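Local coordinates for protein 3-dehydroshikimate dehydratase (Pseudomonas putida, PDB 5HMQ) that dehydrates 3-dehydroshikimate to protocatechuate at a divalent metal site in a TIM barrel, which is fused to a hydroxyphenylpyruvate dioxygenase-like domain, at residues A8-S13 with S239-N244; V31-N36 with I57-F62; L20-A25 with P251-A256; G14-K19 with N36-Y41; D196-A201 with R209-F214. One frame throughout, in Å; residues are numbered along the deposited sequence.

Interaction 1. Residues A8-S13 with S239-N244; sequences ATVSLS and SLEIFN. With MG (magnesium ion), chain K.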
# COMPACT_ATOMS: atom_id res chain seq x y z
N ALA C 8 16.53 -9.97 7.11
CA ALA C 8 15.70 -11.17 7.24
C ALA C 8 14.61 -11.17 6.17
O ALA C 8 14.03 -10.13 5.84
CB ALA C 8 15.08 -11.25 8.63
N THR C 9 14.34 -12.36 5.62
CA THR C 9 13.32 -12.47 4.57
C THR C 9 11.94 -12.10 5.08
O THR C 9 11.07 -11.70 4.30
CB THR C 9 13.31 -13.88 3.99
OG1 THR C 9 13.19 -14.84 5.05
CG2 THR C 9 14.56 -14.15 3.19
N VAL C 10 11.70 -12.24 6.39
CA VAL C 10 10.41 -11.86 6.96
C VAL C 10 10.16 -10.36 6.83
O VAL C 10 9.02 -9.90 6.99
CB VAL C 10 10.32 -12.33 8.42
CG1 VAL C 10 11.13 -11.43 9.34
CG2 VAL C 10 8.86 -12.42 8.88
N SER C 11 11.20 -9.57 6.55
CA SER C 11 11.06 -8.13 6.37
C SER C 11 10.45 -7.74 5.03
O SER C 11 10.13 -6.57 4.83
CB SER C 11 12.42 -7.44 6.53
OG SER C 11 13.04 -7.80 7.75
N LEU C 12 10.28 -8.69 4.12
CA LEU C 12 9.76 -8.43 2.79
C LEU C 12 8.55 -9.32 2.52
O LEU C 12 8.26 -10.25 3.27
CB LEU C 12 10.83 -8.68 1.72
CG LEU C 12 12.20 -8.01 1.90
CD1 LEU C 12 13.16 -8.48 0.82
CD2 LEU C 12 12.07 -6.50 1.90
N SER C 13 7.83 -8.99 1.46
CA SER C 13 6.77 -9.84 0.93
C SER C 13 7.19 -10.42 -0.41
O SER C 13 8.14 -9.95 -1.04
CB SER C 13 5.46 -9.05 0.79
OG SER C 13 5.59 -8.03 -0.18
N SER C 239 22.26 -6.51 10.51
CA SER C 239 21.08 -6.99 9.81
C SER C 239 19.84 -6.18 10.19
O SER C 239 19.87 -5.30 11.05
CB SER C 239 20.84 -8.48 10.09
OG SER C 239 19.87 -9.01 9.20
N LEU C 240 18.74 -6.51 9.52
CA LEU C 240 17.45 -5.86 9.67
C LEU C 240 16.39 -6.93 9.85
O LEU C 240 16.36 -7.91 9.10
CB LEU C 240 17.11 -5.00 8.45
CG LEU C 240 18.06 -3.85 8.13
CD1 LEU C 240 17.81 -3.36 6.72
CD2 LEU C 240 17.88 -2.73 9.12
N GLU C 241 15.50 -6.74 10.83
CA GLU C 241 14.41 -7.69 11.06
C GLU C 241 13.13 -6.89 11.28
O GLU C 241 12.91 -6.32 12.36
CB GLU C 241 14.69 -8.62 12.24
CG GLU C 241 13.65 -9.73 12.36
CD GLU C 241 13.76 -10.51 13.66
OE1 GLU C 241 14.13 -9.91 14.69
OE2 GLU C 241 13.47 -11.72 13.65
N ILE C 242 12.28 -6.85 10.25
CA ILE C 242 10.94 -6.30 10.32
C ILE C 242 9.96 -7.44 10.06
O ILE C 242 10.29 -8.39 9.35
CB ILE C 242 10.76 -5.18 9.27
CG1 ILE C 242 11.80 -4.09 9.48
CG2 ILE C 242 9.35 -4.60 9.29
CD1 ILE C 242 11.90 -3.60 10.89
N PHE C 243 8.77 -7.35 10.64
CA PHE C 243 7.76 -8.38 10.46
C PHE C 243 6.65 -7.80 9.61
O PHE C 243 5.75 -7.11 10.11
CB PHE C 243 7.25 -8.89 11.81
CG PHE C 243 8.31 -9.54 12.65
CD1 PHE C 243 8.81 -10.79 12.31
CD2 PHE C 243 8.79 -8.91 13.79
CE1 PHE C 243 9.79 -11.39 13.09
CE2 PHE C 243 9.77 -9.51 14.57
CZ PHE C 243 10.27 -10.75 14.21
N ASN C 244 6.72 -8.05 8.31
CA ASN C 244 5.65 -7.72 7.38
C ASN C 244 4.82 -8.96 7.05
O ASN C 244 5.07 -10.06 7.55
CB ASN C 244 6.23 -7.05 6.13
CG ASN C 244 6.35 -5.55 6.28
OD1 ASN C 244 5.95 -4.99 7.30
ND2 ASN C 244 6.93 -4.89 5.28
MG MG K . 14.92 -10.50 16.52
O HOH W 1 14.87 -12.41 15.82
O HOH W 2 13.11 -10.83 17.24
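Magnesium marks one edge of this contact: E241 OE1 binds the ion at 2.1 Å, while E241 OE2 accepts a hydrogen bond from a water that is itself a ligand of the metal. OE2 has a second donor in Q63, and E136, D167 and Q193 bind the same ion. With CG anti to the backbone N (chi1 -172°) and the chain extended beyond it, the carboxylate is carried away from residues 8-13, which grip the backbone on both sides of E241. A8 N donates to L240 O at 2.9 Å, almost straight and nearly along the C=O axis. S11 OG, anti to its own carbonyl carbon, accepts from I242 N at 2.8 Å, so a side-chain oxygen is the acceptor here, within the 3-10 turn 9-11. Further along, N244 N reaches V10 O in its carbonyl plane at 3.2 Å. Packing is lighter: both methyls of V10 meet CD1 of F243, with CG2 at the ring edge 3.8 Å from it. Joining the end of the first strand to the end of the eighth is the closure of a TIM barrel, here made at E241, a catalytic metal ligand.

Interaction 2. Residues V31-N36 with I57-F62; sequences VEIFEN and IAITLF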
# COMPACT_ATOMS: atom_id res chain seq x y z
N VAL C 31 21.63 -12.61 3.97
CA VAL C 31 20.20 -12.74 4.19
C VAL C 31 19.97 -13.70 5.35
O VAL C 31 20.65 -14.73 5.46
CB VAL C 31 19.47 -13.21 2.91
CG1 VAL C 31 20.14 -14.45 2.34
CG2 VAL C 31 18.01 -13.48 3.20
N GLU C 32 19.02 -13.36 6.22
CA GLU C 32 18.51 -14.31 7.21
C GLU C 32 17.35 -15.06 6.58
O GLU C 32 16.39 -14.45 6.11
CB GLU C 32 18.05 -13.61 8.49
CG GLU C 32 18.78 -12.34 8.87
CD GLU C 32 18.19 -11.70 10.13
OE1 GLU C 32 17.43 -12.39 10.85
OE2 GLU C 32 18.47 -10.51 10.39
N ILE C 33 17.45 -16.39 6.54
CA ILE C 33 16.38 -17.22 6.02
C ILE C 33 15.37 -17.45 7.14
O ILE C 33 15.66 -18.15 8.12
CB ILE C 33 16.90 -18.54 5.45
CG1 ILE C 33 17.73 -18.29 4.19
CG2 ILE C 33 15.75 -19.48 5.14
CD1 ILE C 33 16.92 -17.83 3.00
N PHE C 34 14.19 -16.86 7.01
CA PHE C 34 13.09 -17.11 7.93
C PHE C 34 12.48 -18.46 7.58
O PHE C 34 12.15 -18.72 6.42
CB PHE C 34 12.06 -15.99 7.82
CG PHE C 34 11.04 -15.98 8.93
CD1 PHE C 34 11.40 -15.66 10.22
CD2 PHE C 34 9.70 -16.25 8.66
CE1 PHE C 34 10.46 -15.63 11.24
CE2 PHE C 34 8.76 -16.22 9.67
CZ PHE C 34 9.13 -15.92 10.96
N GLU C 35 12.35 -19.34 8.58
CA GLU C 35 11.99 -20.73 8.30
C GLU C 35 10.64 -20.83 7.59
O GLU C 35 10.46 -21.68 6.72
CB GLU C 35 11.96 -21.55 9.59
CG GLU C 35 11.64 -23.01 9.34
CD GLU C 35 11.77 -23.87 10.58
OE1 GLU C 35 11.63 -23.33 11.69
OE2 GLU C 35 12.01 -25.09 10.43
N ASN C 36 9.68 -19.98 7.97
CA ASN C 36 8.37 -20.04 7.34
C ASN C 36 8.45 -19.78 5.84
O ASN C 36 7.63 -20.31 5.08
CB ASN C 36 7.42 -19.04 8.00
CG ASN C 36 5.95 -19.39 7.78
OD1 ASN C 36 5.56 -20.55 7.89
ND2 ASN C 36 5.15 -18.38 7.45
N ILE C 57 24.99 -13.49 -2.65
CA ILE C 57 24.69 -13.15 -1.27
C ILE C 57 24.85 -14.41 -0.42
O ILE C 57 24.58 -15.53 -0.88
CB ILE C 57 23.28 -12.55 -1.09
CG1 ILE C 57 22.20 -13.53 -1.57
CG2 ILE C 57 23.17 -11.21 -1.82
CD1 ILE C 57 20.79 -13.05 -1.32
N ALA C 58 25.30 -14.22 0.81
CA ALA C 58 25.48 -15.32 1.75
C ALA C 58 24.24 -15.48 2.62
O ALA C 58 23.48 -14.53 2.83
CB ALA C 58 26.71 -15.09 2.63
N ILE C 59 24.03 -16.70 3.10
CA ILE C 59 22.99 -16.96 4.10
C ILE C 59 23.66 -16.84 5.46
O ILE C 59 24.37 -17.74 5.91
CB ILE C 59 22.34 -18.33 3.90
CG1 ILE C 59 21.66 -18.40 2.53
CG2 ILE C 59 21.33 -18.60 5.00
CD1 ILE C 59 20.99 -19.72 2.24
N THR C 60 23.44 -15.70 6.12
CA THR C 60 24.15 -15.37 7.35
C THR C 60 23.47 -15.89 8.61
O THR C 60 24.10 -15.87 9.68
CB THR C 60 24.32 -13.85 7.46
OG1 THR C 60 23.03 -13.23 7.53
CG2 THR C 60 25.07 -13.31 6.26
N LEU C 61 22.23 -16.36 8.52
CA LEU C 61 21.51 -16.82 9.71
C LEU C 61 20.27 -17.60 9.29
O LEU C 61 19.62 -17.26 8.30
CB LEU C 61 21.10 -15.64 10.60
CG LEU C 61 20.21 -15.94 11.80
CD1 LEU C 61 20.95 -16.76 12.85
CD2 LEU C 61 19.66 -14.66 12.40
N PHE C 62 19.96 -18.64 10.06
CA PHE C 62 18.70 -19.36 9.95
C PHE C 62 17.92 -19.13 11.24
O PHE C 62 18.48 -19.22 12.33
CB PHE C 62 18.93 -20.86 9.73
CG PHE C 62 17.67 -21.67 9.75
CD1 PHE C 62 16.83 -21.70 8.65
CD2 PHE C 62 17.32 -22.41 10.87
CE1 PHE C 62 15.67 -22.45 8.66
CE2 PHE C 62 16.15 -23.15 10.89
CZ PHE C 62 15.33 -23.17 9.78
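Strands 31-34 and 58-62 run parallel, their axes 38° apart and 4.8 Å at closest approach, with V31 bridged to I59 and I33 to F62. V31 O accepts from T60 N at 3.0 Å, the donor standing above the carbonyl plane, whereas I33 N meets L61 O nearly along its C=O axis at 2.9 Å; the bond from V31 N to A58 O is weak. On the face carrying V31, I33, I59 and F62 the contact is aliphatic and aromatic. The I33 and I59 side chains cross obliquely, I33 CG1 3.7 Å from I59 CG2, and V31 CG1, held in the crowded position between N and carbonyl carbon, touches I57 CD1. The F62 ring, with CG anti to the backbone N (chi1 174°), extends its CZ tip to the methylenes and carboxyl carbon of E35, CZ lying 3.7 Å from E35 CD; the carboxylate is steeply inclined to the ring and salt-bridged to K86. Facing the other way, E32 and L61 point side by side into the barrel, where E32 OE1 lies 3.5 Å from L61 CD2. That buried carboxylate is satisfied by Q63, S239 and the metal ligand Q193, so E32 is a second-shell residue of the catalytic site. Outside the barrel, helix 76-93 packs on F62 and helix 16-25 on V31 and I57, while the opposite edge of strand 30-34 bonds to I7 and T9.

Interaction 3. Residues L20-A25 with P251-A256; sequences LEAIAA and PTRQNA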
# COMPACT_ATOMS: atom_id res chain seq x y z
N LEU C 20 14.96 -12.98 -2.51
CA LEU C 20 16.41 -13.12 -2.63
C LEU C 20 16.96 -12.25 -3.76
O LEU C 20 18.04 -11.66 -3.62
CB LEU C 20 16.79 -14.58 -2.85
CG LEU C 20 16.44 -15.56 -1.74
CD1 LEU C 20 16.75 -16.98 -2.18
CD2 LEU C 20 17.19 -15.21 -0.46
N GLU C 21 16.24 -12.17 -4.88
CA GLU C 21 16.69 -11.29 -5.96
C GLU C 21 16.63 -9.83 -5.56
O GLU C 21 17.56 -9.07 -5.85
CB GLU C 21 15.89 -11.54 -7.24
CG GLU C 21 16.21 -12.88 -7.89
CD GLU C 21 15.25 -13.20 -9.04
OE1 GLU C 21 14.46 -12.31 -9.42
OE2 GLU C 21 15.34 -14.31 -9.58
N ALA C 22 15.56 -9.42 -4.88
CA ALA C 22 15.48 -8.03 -4.42
C ALA C 22 16.57 -7.72 -3.40
O ALA C 22 17.17 -6.63 -3.43
CB ALA C 22 14.09 -7.76 -3.82
N ILE C 23 16.85 -8.66 -2.49
CA ILE C 23 17.89 -8.44 -1.49
C ILE C 23 19.24 -8.24 -2.16
O ILE C 23 20.00 -7.33 -1.81
CB ILE C 23 17.91 -9.62 -0.50
CG1 ILE C 23 16.66 -9.61 0.38
CG2 ILE C 23 19.16 -9.57 0.36
CD1 ILE C 23 16.45 -10.88 1.17
N ALA C 24 19.56 -9.08 -3.14
CA ALA C 24 20.82 -8.94 -3.86
C ALA C 24 20.85 -7.66 -4.69
O ALA C 24 21.86 -6.95 -4.70
CB ALA C 24 21.07 -10.16 -4.75
N ALA C 25 19.75 -7.36 -5.40
CA ALA C 25 19.71 -6.17 -6.24
C ALA C 25 19.88 -4.89 -5.42
O ALA C 25 20.40 -3.89 -5.93
CB ALA C 25 18.41 -6.13 -7.03
N PRO C 251 5.87 -3.65 -1.55
CA PRO C 251 6.79 -3.69 -2.69
C PRO C 251 8.16 -4.24 -2.30
O PRO C 251 8.90 -3.63 -1.52
CB PRO C 251 6.88 -2.22 -3.13
CG PRO C 251 6.52 -1.44 -1.92
CD PRO C 251 5.53 -2.27 -1.15
N THR C 252 8.48 -5.41 -2.86
CA THR C 252 9.68 -6.14 -2.47
C THR C 252 10.94 -5.34 -2.74
O THR C 252 11.82 -5.21 -1.88
CB THR C 252 9.72 -7.48 -3.20
OG1 THR C 252 8.44 -8.12 -3.10
CG2 THR C 252 10.77 -8.39 -2.58
N ARG C 253 11.06 -4.79 -3.96
CA ARG C 253 12.31 -4.14 -4.36
C ARG C 253 12.53 -2.84 -3.60
O ARG C 253 13.65 -2.58 -3.13
CB ARG C 253 12.31 -3.90 -5.87
CG ARG C 253 12.33 -5.19 -6.67
CD ARG C 253 13.61 -5.30 -7.50
NE ARG C 253 13.82 -6.67 -7.96
CZ ARG C 253 14.77 -7.03 -8.82
NH1 ARG C 253 15.58 -6.12 -9.33
NH2 ARG C 253 14.89 -8.30 -9.18
N GLN C 254 11.50 -2.01 -3.48
CA GLN C 254 11.67 -0.74 -2.78
C GLN C 254 11.89 -0.95 -1.29
O GLN C 254 12.64 -0.19 -0.65
CB GLN C 254 10.47 0.18 -3.03
CG GLN C 254 10.75 1.25 -4.08
CD GLN C 254 11.88 2.18 -3.67
OE1 GLN C 254 12.00 2.56 -2.50
NE2 GLN C 254 12.73 2.54 -4.62
N ASN C 255 11.23 -1.96 -0.70
CA ASN C 255 11.51 -2.27 0.70
C ASN C 255 12.96 -2.70 0.88
O ASN C 255 13.61 -2.29 1.85
CB ASN C 255 10.56 -3.36 1.20
CG ASN C 255 9.18 -2.83 1.55
OD1 ASN C 255 8.97 -1.61 1.61
ND2 ASN C 255 8.24 -3.73 1.80
N ALA C 256 13.48 -3.52 -0.03
CA ALA C 256 14.87 -3.94 0.06
C ALA C 256 15.81 -2.76 -0.11
O ALA C 256 16.81 -2.64 0.61
CB ALA C 256 15.17 -5.02 -0.98
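In this TIM barrel the first helix, 16-25, lies beside helix 252-276, which follows the last strand, so their meeting closes the outer helical layer of the domain. The segments cross at -39° with axes 8.5 Å apart, a spacing consistent with the small alanines at the interface. A22 points its CB towards the other helix, where it meets T252 CG2 at 3.6 Å and looks across to A256 CB at 4.1 Å. A256 returns the approach, its methyl resting against A22 O. T252 offers its methyl to the contact because CG2 stands anti to the backbone N, while OG1 turns to a different partner, the carbonyl oxygen of S13. R253 sets out beside the interface, but a bend at chi2 (-116°) swings the rest of its chain over helix 16-25. One face of its guanidinium then lies over A25 CB and E21 O. The E21 carboxylate stands almost perpendicular to that plane, 84° from it, and E21 OE1 remains 4.0 Å from R253 NH2, too far for a salt bridge, though the charges are of opposite sign. R253 also packs on E18 of the second subunit. The guanidinium's closest touch here is with a methyl rather than a charge, R253 NH1 lying 3.6 Å from A25 CB.

Interaction 4. Residues G14-K19 with N36-Y41; sequences GTLPEK and NDLLYY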
# COMPACT_ATOMS: atom_id res chain seq x y z
N GLY C 14 6.48 -11.45 -0.83
CA GLY C 14 6.73 -12.10 -2.11
C GLY C 14 7.19 -13.54 -1.93
O GLY C 14 7.31 -14.06 -0.82
N THR C 15 7.44 -14.18 -3.07
CA THR C 15 8.03 -15.51 -3.06
C THR C 15 9.48 -15.43 -2.59
O THR C 15 10.12 -14.38 -2.65
CB THR C 15 8.00 -16.12 -4.46
OG1 THR C 15 8.99 -15.49 -5.28
CG2 THR C 15 6.65 -15.88 -5.10
N LEU C 16 9.99 -16.57 -2.11
CA LEU C 16 11.39 -16.61 -1.69
C LEU C 16 12.35 -16.21 -2.80
O LEU C 16 13.27 -15.42 -2.53
CB LEU C 16 11.72 -17.99 -1.12
CG LEU C 16 13.12 -18.12 -0.50
CD1 LEU C 16 13.38 -17.00 0.50
CD2 LEU C 16 13.29 -19.48 0.15
N PRO C 17 12.22 -16.69 -4.05
CA PRO C 17 13.12 -16.19 -5.10
C PRO C 17 13.00 -14.70 -5.34
O PRO C 17 14.02 -14.03 -5.58
CB PRO C 17 12.68 -17.00 -6.34
CG PRO C 17 12.12 -18.25 -5.77
CD PRO C 17 11.40 -17.82 -4.53
N GLU C 18 11.79 -14.15 -5.28
CA GLU C 18 11.62 -12.71 -5.45
C GLU C 18 12.33 -11.94 -4.34
O GLU C 18 12.96 -10.91 -4.60
CB GLU C 18 10.13 -12.36 -5.49
CG GLU C 18 9.45 -12.66 -6.82
CD GLU C 18 7.94 -12.72 -6.70
OE1 GLU C 18 7.41 -12.50 -5.59
OE2 GLU C 18 7.28 -12.99 -7.73
N LYS C 19 12.23 -12.42 -3.10
CA LYS C 19 12.91 -11.76 -2.00
C LYS C 19 14.42 -11.80 -2.18
O LYS C 19 15.11 -10.78 -2.05
CB LYS C 19 12.52 -12.40 -0.67
CG LYS C 19 11.06 -12.20 -0.27
CD LYS C 19 10.77 -12.82 1.09
CE LYS C 19 9.30 -12.66 1.46
NZ LYS C 19 9.01 -13.11 2.86
N ASN C 36 9.68 -19.98 7.97
CA ASN C 36 8.37 -20.04 7.34
C ASN C 36 8.45 -19.78 5.84
O ASN C 36 7.63 -20.31 5.08
CB ASN C 36 7.42 -19.04 8.00
CG ASN C 36 5.95 -19.39 7.78
OD1 ASN C 36 5.56 -20.55 7.89
ND2 ASN C 36 5.15 -18.38 7.45
N ASP C 37 9.42 -18.98 5.40
CA ASP C 37 9.60 -18.74 3.97
C ASP C 37 10.04 -20.01 3.25
O ASP C 37 9.62 -20.26 2.11
CB ASP C 37 10.61 -17.62 3.75
CG ASP C 37 10.03 -16.25 4.06
OD1 ASP C 37 8.88 -15.99 3.67
OD2 ASP C 37 10.72 -15.44 4.73
N LEU C 38 10.89 -20.82 3.88
CA LEU C 38 11.26 -22.11 3.30
C LEU C 38 10.04 -23.02 3.18
O LEU C 38 9.92 -23.78 2.21
CB LEU C 38 12.33 -22.80 4.15
CG LEU C 38 13.79 -22.38 4.00
CD1 LEU C 38 14.67 -23.32 4.81
CD2 LEU C 38 14.20 -22.38 2.54
N LEU C 39 9.14 -22.97 4.16
CA LEU C 39 8.00 -23.87 4.19
C LEU C 39 7.10 -23.67 2.98
O LEU C 39 6.51 -24.63 2.48
CB LEU C 39 7.22 -23.66 5.49
CG LEU C 39 6.13 -24.66 5.87
CD1 LEU C 39 6.74 -26.04 6.06
CD2 LEU C 39 5.45 -24.20 7.15
N TYR C 40 6.99 -22.43 2.50
CA TYR C 40 6.16 -22.11 1.35
C TYR C 40 6.91 -22.18 0.03
O TYR C 40 6.29 -22.06 -1.03
CB TYR C 40 5.55 -20.71 1.53
CG TYR C 40 4.42 -20.68 2.54
CD1 TYR C 40 4.68 -20.76 3.90
CD2 TYR C 40 3.10 -20.56 2.12
CE1 TYR C 40 3.65 -20.74 4.82
CE2 TYR C 40 2.07 -20.53 3.04
CZ TYR C 40 2.35 -20.62 4.39
OH TYR C 40 1.32 -20.59 5.30
N TYR C 41 8.23 -22.36 0.06
CA TYR C 41 9.01 -22.46 -1.17
C TYR C 41 8.97 -23.90 -1.67
O TYR C 41 9.27 -24.84 -0.92
CB TYR C 41 10.45 -22.02 -0.92
CG TYR C 41 11.38 -22.21 -2.10
CD1 TYR C 41 11.11 -21.61 -3.32
CD2 TYR C 41 12.53 -22.97 -1.98
CE1 TYR C 41 11.95 -21.78 -4.40
CE2 TYR C 41 13.39 -23.14 -3.05
CZ TYR C 41 13.09 -22.54 -4.26
OH TYR C 41 13.94 -22.71 -5.33
O HOH W 3 8.81 -16.27 0.63
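Helix 16-25 of the TIM barrel begins with a capping box: T15, at the N-cap, accepts from E18 N through OG1 at 3.1 Å, and E18 OE1 takes the N-H of T15 in return. This frames the first turn, from which L16 projects towards helix 35-40. Its CB leads to CG, anti to the backbone N (chi1 -174°), and the branches divide the neighbouring turn between them. CD1 turns towards D37, 4.3 Å from D37 CB. CD2 reaches farther, lying 3.9 Å from L38 CD2 and also against CB and CG of Y41, whose side chain it crosses at about a right angle. P17 extends the patch, its CG 3.8 Å from Y41 CE1, and V48 of helix 45-55 touches L16, L38 and Y41 alike. The other side of the contact is ionic. K19, fully extended beyond CG, brings NZ to D37 in a salt bridge, and this ammonium is also held by the carbonyl oxygens of T9 and L12. D37 OD2 is taken by T9 OG1, so the loop before the helix is bound to both charged partners. Such dense bonding would be expected to favour the charged forms of the pair. D37 OD1 has two donors: a water that also bonds G14 O, and K19 NZ, which meets it from above the carboxylate plane at 3.0 Å.

Interaction 5. Residues D196-A201 with R209-F214; sequences DAPILA and RHFRCF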
# COMPACT_ATOMS: atom_id res chain seq x y z
N ASP C 196 13.68 -0.53 14.01
CA ASP C 196 13.16 0.70 14.58
C ASP C 196 11.65 0.59 14.77
O ASP C 196 11.00 -0.33 14.25
CB ASP C 196 13.51 1.89 13.68
CG ASP C 196 13.55 3.20 14.44
OD1 ASP C 196 13.20 3.21 15.64
OD2 ASP C 196 13.95 4.23 13.84
N ALA C 197 11.08 1.54 15.51
CA ALA C 197 9.65 1.54 15.81
C ALA C 197 9.22 2.85 16.44
O ALA C 197 10.03 3.53 17.08
CB ALA C 197 9.30 0.38 16.74
N PRO C 198 7.96 3.24 16.28
CA PRO C 198 7.44 4.35 17.09
C PRO C 198 7.31 3.95 18.54
O PRO C 198 7.07 2.78 18.87
CB PRO C 198 6.06 4.63 16.46
CG PRO C 198 5.66 3.31 15.89
CD PRO C 198 6.93 2.69 15.38
N ILE C 199 7.47 4.92 19.43
CA ILE C 199 7.32 4.68 20.86
C ILE C 199 5.83 4.65 21.17
O ILE C 199 5.13 5.65 21.02
CB ILE C 199 8.04 5.74 21.70
CG1 ILE C 199 9.52 5.81 21.32
CG2 ILE C 199 7.90 5.42 23.17
CD1 ILE C 199 10.25 4.48 21.42
N LEU C 200 5.34 3.48 21.60
CA LEU C 200 3.92 3.27 21.86
C LEU C 200 3.73 2.61 23.22
O LEU C 200 4.48 1.71 23.59
CB LEU C 200 3.31 2.40 20.76
CG LEU C 200 3.41 2.96 19.34
CD1 LEU C 200 3.13 1.87 18.31
CD2 LEU C 200 2.40 4.11 19.18
N ALA C 201 2.70 3.06 23.94
CA ALA C 201 2.33 2.45 25.22
C ALA C 201 1.46 1.23 24.92
O ALA C 201 0.24 1.22 25.10
CB ALA C 201 1.62 3.45 26.12
N ARG C 209 5.02 -7.00 16.64
CA ARG C 209 4.40 -7.69 15.51
C ARG C 209 4.09 -6.74 14.36
O ARG C 209 4.30 -7.09 13.19
CB ARG C 209 3.12 -8.39 15.98
CG ARG C 209 2.29 -8.99 14.85
CD ARG C 209 1.12 -9.82 15.36
NE ARG C 209 1.52 -11.10 15.95
CZ ARG C 209 1.18 -11.48 17.18
NH1 ARG C 209 0.44 -10.69 17.95
NH2 ARG C 209 1.58 -12.65 17.65
N HIS C 210 3.60 -5.54 14.67
CA HIS C 210 3.02 -4.69 13.64
C HIS C 210 3.79 -3.40 13.35
O HIS C 210 3.58 -2.83 12.27
CB HIS C 210 1.59 -4.30 14.03
CG HIS C 210 0.66 -5.47 14.18
ND1 HIS C 210 0.25 -6.24 13.12
CD2 HIS C 210 0.06 -5.98 15.28
CE1 HIS C 210 -0.57 -7.18 13.56
NE2 HIS C 210 -0.70 -7.05 14.86
N PHE C 211 4.64 -2.92 14.25
CA PHE C 211 5.18 -1.57 14.10
C PHE C 211 6.69 -1.48 13.93
O PHE C 211 7.24 -0.37 13.97
CB PHE C 211 4.74 -0.70 15.28
CG PHE C 211 3.26 -0.50 15.34
CD1 PHE C 211 2.66 0.50 14.58
CD2 PHE C 211 2.45 -1.31 16.11
CE1 PHE C 211 1.30 0.69 14.61
CE2 PHE C 211 1.08 -1.12 16.14
CZ PHE C 211 0.51 -0.12 15.39
N ARG C 212 7.38 -2.60 13.72
CA ARG C 212 8.80 -2.51 13.40
C ARG C 212 8.98 -1.84 12.04
O ARG C 212 8.19 -2.05 11.12
CB ARG C 212 9.44 -3.89 13.40
CG ARG C 212 9.85 -4.40 14.77
CD ARG C 212 10.54 -5.75 14.65
NE ARG C 212 10.76 -6.38 15.94
CZ ARG C 212 11.87 -7.04 16.28
NH1 ARG C 212 12.86 -7.15 15.41
NH2 ARG C 212 11.98 -7.59 17.48
N CYS C 213 10.02 -1.02 11.93
CA CYS C 213 10.35 -0.37 10.66
C CYS C 213 11.87 -0.21 10.59
O CYS C 213 12.59 -0.55 11.53
CB CYS C 213 9.62 0.97 10.51
SG CYS C 213 9.78 2.08 11.93
N PHE C 214 12.34 0.33 9.47
CA PHE C 214 13.78 0.44 9.25
C PHE C 214 14.37 1.58 10.08
O PHE C 214 13.68 2.55 10.40
CB PHE C 214 14.07 0.67 7.78
CG PHE C 214 13.75 -0.51 6.91
CD1 PHE C 214 14.08 -1.80 7.32
CD2 PHE C 214 13.13 -0.34 5.68
CE1 PHE C 214 13.79 -2.89 6.52
CE2 PHE C 214 12.84 -1.43 4.88
CZ PHE C 214 13.17 -2.71 5.30
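Two short backbone bonds tie D196 to C213 as a single antiparallel, hydrogen-bonded pair. D196 N donates to C213 O at 2.7 Å, within the carbonyl plane, while C213 N reaches D196 O at 2.6 Å from above the D196 carbonyl plane. The same D196 oxygen receives the CA-H of R212. Beyond the bridge, P198 CD sits against F211 O at 3.4 Å and the ring of P198 crosses the F211 side chain at about a right angle. L200 then covers one face of the aromatic: its CD1 lies 3.9 Å from the F211 ring centroid, only 13° off the normal, a CH-pi contact. Y516 of the second subunit meets the same phenyl edge-to-face, so the outer end of the contact belongs to the dimer interface. The D196 carboxylate in turn accepts bonds from the chain around it. Its CG is anti to the backbone N (chi1 -155°), letting OD1 accept from A197 N at 2.7 Å as well as from M220 N, while OD2 receives G216 N. R212 faces away from residues 196-201, its NE held by S208 and its NH1 by the metal ligand D167, by E241 O and, in a salt bridge, by the E241 carboxylate. Backbone bonds at neighbouring C213 and the packing of F211 are consistent with placing this guanidinium beside anionic metal ligands, where its charge would be expected to favour their ionised state.

In the fold
Interactions 1, 2 and 5 are buried, whereas interactions 3 and 4 are partly buried among the outer helices; interactions 3, 4 and 5, and interaction 2 through N36, touch the second subunit. Interactions 1 and 3 close the barrel twice, through the sheet and through the helices, with S13 O bonded to T252 OG1 between them. Interactions 3 and 4 share helix 16-25; interactions 2 and 4 share helix 35-40. Chemistry follows place: backbone bonds run through interactions 1, 2 and 5, joined by a metal ligand in 1 and apolar packing in 2; methyl packing makes interaction 3, and a salt bridge beside an apolar patch interaction 4. E32 of interaction 2 and R212 of interaction 5 converge on the metal-site surroundings of E241.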